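Local atomic coordinates of PixA inclusion body protein (Burkholderia cenocepacia, PDB entry 4LZK), a protein that is of unknown function but belongs to the PixA family of inclusion body proteins and crystallises as an assembly of several subunits. Residues 75-78 / 79-82; 90-94 / 95-99. One frame throughout, in Å; residues are numbered along the deposited sequence.

How the contacts relate
The two contacts follow one another in sequence, one at each end of strand 81-88. Contact 1 is the turn that leads into this strand from strand 72-76; contact 2 lies in the loop that leaves it and in the start of strand 96-105. Because strands 72-76 and 96-105 belong to one sheet and strand 81-88 to the other, the two connections carry the chain across to the second sheet and back again. Their centres are about 27 Å apart, with the chain's centre between them, and their nearest atoms are about 11 Å apart. Each also borders a different neighbouring subunit, so both connections lie at assembly interfaces.

Contact 1: residues 75-78 / 79-82; sequences KLNV and GDKV
A type II beta turn from Asn-77 to Asp-80 joins strand 72-76 to strand 81-88, and the Asp-80 side chain folds back toward the residue that opens the turn. The backbone bond from Asp-80 N to Asn-77 O, 2.9 Å, closes the turn. One carboxylate oxygen then takes two more bonds from Asn-77. Asn-77 ND2 lies 2.8 Å from Asp-80 OD2, reaching its syn lone pair, with the oxygen nearly in the amide plane. Asn-77 N approaches the same Asp-80 OD2 at 3.0 Å from above the carboxylate plane, 62° out of it. With the amide and carboxylate planes 75° apart, the two N-H groups thus reach one oxygen from different directions. A chi1 of -69° swings the carboxylate to the N side of Asp-80, which brings it back to Asn-77.

The turn is an arch between sheets: strand 72-76 pairs with strand 172-186, whereas strand 81-88 belongs to the other sheet. The backbone angles of Gly-79 would jam a CB against the carbonyl oxygen of Val-78. On the strand side of the polar turn, Leu-76 CD1 meets Val-82 CG1 at 3.6 Å, the two side chains crossing at about a right angle. Asp-80 OD1 is hydrogen-bonded to Gln-18 N, while Asn-77 OD1 bonds Ser-106 OG of a neighbouring subunit.

Contact 2: residues 90-94 / 95-99; sequences ADNSG and DAALI
The carboxamide of Asn-92 lies alongside the backbone of Ala-97 and grips both of its polar atoms. Ala-97 N donates to Asn-92 OD1 over 2.9 Å, a fairly straight bond at 161°, yet the N-H comes from above the amide carbonyl plane, 48° out of it. The return bond, Asn-92 ND2 to Ala-97 O, is longer at 3.2 Å. Its oxygen sits close to the Asn-92 amide plane, whereas ND2 stands above the plane of the Ala-97 carbonyl. The pair therefore fixes the rotation of the amide without making the two groups coplanar. The Asn-92 side chain leaves its backbone pointing away from its own C=O (chi1 -76°), which extends the amide along the strand. Ala-96 CB packs 3.7 Å from Asn-92 CG, and further on Leu-98 CD2 comes within 3.5 Å of Asn-92 ND2.

The backbone of the loop keeps close company with the strand as well: Asn-92 CA makes a C-H...O contact of 3.3 Å with Asp-95 O. Asn-92 itself belongs to a type I' beta turn from Ala-90 to Ser-93, in which Ala-90 O accepts both Ser-93 N and, at 2.7 Å, Ser-93 OG. Asp-95 turns its carboxylate to helix 28-34, bonding Thr-28 OG1 and forming a salt bridge with Lys-32.

Ala-96 and Leu-98 make backbone bonds to strand 154-167. To Ala-97, which alternates with them, the amide offers an acceptor and a donor, much as the C=O and N-H of one residue do in a hydrogen-bonded antiparallel pair, though tilted out of plane: a loose side-chain mimic of beta-sheet pairing at the start of strand 96-105.

Contact 1: residues 75-78 / 79-82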
loop_
_atom_site.group_PDB
_atom_site.type_symbol
_atom_site.label_atom_id
_atom_site.label_comp_id
_atom_site.label_asym_id
_atom_site.label_seq_id
_atom_site.Cartn_x
_atom_site.Cartn_y
_atom_site.Cartn_z
ATOM N N LYS C 75 -13.200 5.645 5.943
ATOM C CA LYS C 75 -14.557 5.085 5.829
ATOM C C LYS C 75 -14.994 4.711 7.177
ATOM O O LYS C 75 -14.322 3.958 7.840
ATOM C CB LYS C 75 -14.590 3.868 4.944
ATOM C CG LYS C 75 -14.368 4.210 3.506
ATOM C CD LYS C 75 -13.853 3.027 2.788
ATOM C CE LYS C 75 -14.182 3.049 1.316
ATOM N NZ LYS C 75 -15.508 2.368 1.132
ATOM N N LEU C 76 -16.132 5.213 7.617
ATOM C CA LEU C 76 -16.557 4.894 8.958
ATOM C C LEU C 76 -18.116 4.747 9.067
ATOM O O LEU C 76 -18.793 4.734 8.063
ATOM C CB LEU C 76 -15.975 5.910 9.936
ATOM C CG LEU C 76 -16.634 7.294 10.132
ATOM C CD1 LEU C 76 -15.666 8.314 10.774
ATOM C CD2 LEU C 76 -17.240 7.907 8.942
ATOM N N ASN C 77 -18.618 4.575 10.263
ATOM C CA ASN C 77 -20.058 4.393 10.501
ATOM C C ASN C 77 -20.761 5.706 10.844
ATOM O O ASN C 77 -20.235 6.482 11.647
ATOM C CB ASN C 77 -20.319 3.351 11.602
ATOM C CG ASN C 77 -19.436 2.127 11.479
ATOM O OD1 ASN C 77 -19.821 1.152 10.804
ATOM N ND2 ASN C 77 -18.214 2.164 12.145
ATOM N N VAL C 78 -21.926 5.980 10.233
ATOM C CA VAL C 78 -22.760 7.032 10.786
ATOM C C VAL C 78 -22.872 6.863 12.312
ATOM O O VAL C 78 -23.171 5.775 12.812
ATOM C CB VAL C 78 -24.160 7.013 10.144
ATOM C CG1 VAL C 78 -25.108 7.970 10.854
ATOM C CG2 VAL C 78 -24.043 7.287 8.703
ATOM N N GLY C 79 -22.707 7.913 13.065
ATOM C CA GLY C 79 -22.627 7.808 14.498
ATOM C C GLY C 79 -21.235 7.998 15.097
ATOM O O GLY C 79 -21.117 8.456 16.211
ATOM N N ASP C 80 -20.182 7.615 14.364
ATOM C CA ASP C 80 -18.822 7.664 14.855
ATOM C C ASP C 80 -18.414 9.116 15.023
ATOM O O ASP C 80 -18.681 9.962 14.148
ATOM C CB ASP C 80 -17.865 6.950 13.898
ATOM C CG ASP C 80 -18.094 5.379 13.877
ATOM O OD1 ASP C 80 -18.939 4.893 14.720
ATOM O OD2 ASP C 80 -17.481 4.675 13.005
ATOM N N LYS C 81 -17.769 9.380 16.159
ATOM C CA LYS C 81 -17.153 10.638 16.440
ATOM C C LYS C 81 -15.724 10.693 15.871
ATOM O O LYS C 81 -15.055 9.672 15.788
ATOM C CB LYS C 81 -17.079 10.829 17.957
ATOM C CG LYS C 81 -18.448 10.550 18.589
ATOM C CD LYS C 81 -18.649 11.152 19.986
ATOM C CE LYS C 81 -18.395 10.152 21.139
ATOM N NZ LYS C 81 -18.124 10.880 22.425
ATOM N N VAL C 82 -15.265 11.875 15.482
ATOM C CA VAL C 82 -13.864 11.995 14.987
ATOM C C VAL C 82 -13.214 13.171 15.695
ATOM O O VAL C 82 -13.940 14.045 16.214
ATOM C CB VAL C 82 -13.735 12.141 13.491
ATOM C CG1 VAL C 82 -14.236 10.906 12.767
ATOM C CG2 VAL C 82 -14.455 13.405 12.998
HETATM O O HOH W 1 -22.315 4.063 14.871
#

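Contact 2: residues 90-94 / 95-99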
loop_
_atom_site.group_PDB
_atom_site.type_symbol
_atom_site.label_atom_id
_atom_site.label_comp_id
_atom_site.label_asym_id
_atom_site.label_seq_id
_atom_site.Cartn_x
_atom_site.Cartn_y
_atom_site.Cartn_z
ATOM N N ALA C 90 8.413 16.956 12.997
ATOM C CA ALA C 90 9.105 17.032 14.279
ATOM C C ALA C 90 8.181 17.425 15.381
ATOM O O ALA C 90 8.564 18.104 16.329
ATOM C CB ALA C 90 10.328 17.913 14.214
ATOM N N ASP C 91 6.927 16.997 15.254
ATOM C CA ASP C 91 5.914 17.149 16.297
ATOM C C ASP C 91 5.731 18.561 16.797
ATOM O O ASP C 91 5.519 18.784 18.013
ATOM C CB ASP C 91 6.185 16.194 17.473
ATOM C CG ASP C 91 4.928 15.923 18.269
ATOM O OD1 ASP C 91 3.822 16.124 17.701
ATOM O OD2 ASP C 91 5.010 15.512 19.433
ATOM N N ASN C 92 5.805 19.530 15.869
ATOM C CA ASN C 92 5.656 20.972 16.212
ATOM C C ASN C 92 6.695 21.464 17.225
ATOM O O ASN C 92 6.452 22.459 17.941
ATOM C CB ASN C 92 4.254 21.287 16.705
ATOM C CG ASN C 92 3.242 21.333 15.572
ATOM O OD1 ASN C 92 3.568 21.147 14.421
ATOM N ND2 ASN C 92 1.980 21.538 15.919
ATOM N N SER C 93 7.835 20.815 17.251
ATOM C CA SER C 93 8.955 21.220 18.156
ATOM C C SER C 93 9.796 22.396 17.548
ATOM O O SER C 93 10.482 23.064 18.245
ATOM C CB SER C 93 9.853 20.033 18.461
ATOM O OG SER C 93 10.533 19.593 17.329
ATOM N N GLY C 94 9.744 22.563 16.247
ATOM C CA GLY C 94 10.487 23.592 15.504
ATOM C C GLY C 94 9.513 24.402 14.678
ATOM O O GLY C 94 8.801 25.267 15.246
ATOM N N ASP C 95 9.393 24.099 13.393
ATOM C CA ASP C 95 8.229 24.613 12.643
ATOM C C ASP C 95 7.004 24.019 13.360
ATOM O O ASP C 95 7.104 22.953 13.978
ATOM C CB ASP C 95 8.152 24.122 11.193
ATOM C CG ASP C 95 9.430 24.360 10.350
ATOM O OD1 ASP C 95 10.098 25.400 10.534
ATOM O OD2 ASP C 95 9.701 23.496 9.423
ATOM N N ALA C 96 5.879 24.718 13.352
ATOM C CA ALA C 96 4.634 24.136 13.918
ATOM C C ALA C 96 3.571 24.273 12.821
ATOM O O ALA C 96 3.495 25.338 12.141
ATOM C CB ALA C 96 4.210 24.895 15.102
ATOM N N ALA C 97 2.767 23.246 12.628
ATOM C CA ALA C 97 1.647 23.337 11.736
ATOM C C ALA C 97 0.425 23.247 12.617
ATOM O O ALA C 97 0.243 22.233 13.306
ATOM C CB ALA C 97 1.647 22.200 10.777
ATOM N N LEU C 98 -0.363 24.296 12.653
ATOM C CA LEU C 98 -1.502 24.385 13.576
ATOM C C LEU C 98 -2.791 24.582 12.786
ATOM O O LEU C 98 -2.989 25.586 12.155
ATOM C CB LEU C 98 -1.287 25.547 14.502
ATOM C CG LEU C 98 -0.023 25.400 15.355
ATOM C CD1 LEU C 98 0.163 26.687 16.105
ATOM C CD2 LEU C 98 -0.165 24.282 16.337
ATOM N N ILE C 99 -3.675 23.611 12.880
ATOM C CA ILE C 99 -4.974 23.668 12.245
ATOM C C ILE C 99 -5.845 24.790 12.887
ATOM O O ILE C 99 -5.871 24.907 14.099
ATOM C CB ILE C 99 -5.707 22.329 12.398
ATOM C CG1 ILE C 99 -4.978 21.199 11.664
ATOM C CG2 ILE C 99 -7.102 22.413 11.842
ATOM C CD1 ILE C 99 -5.559 19.848 12.017
#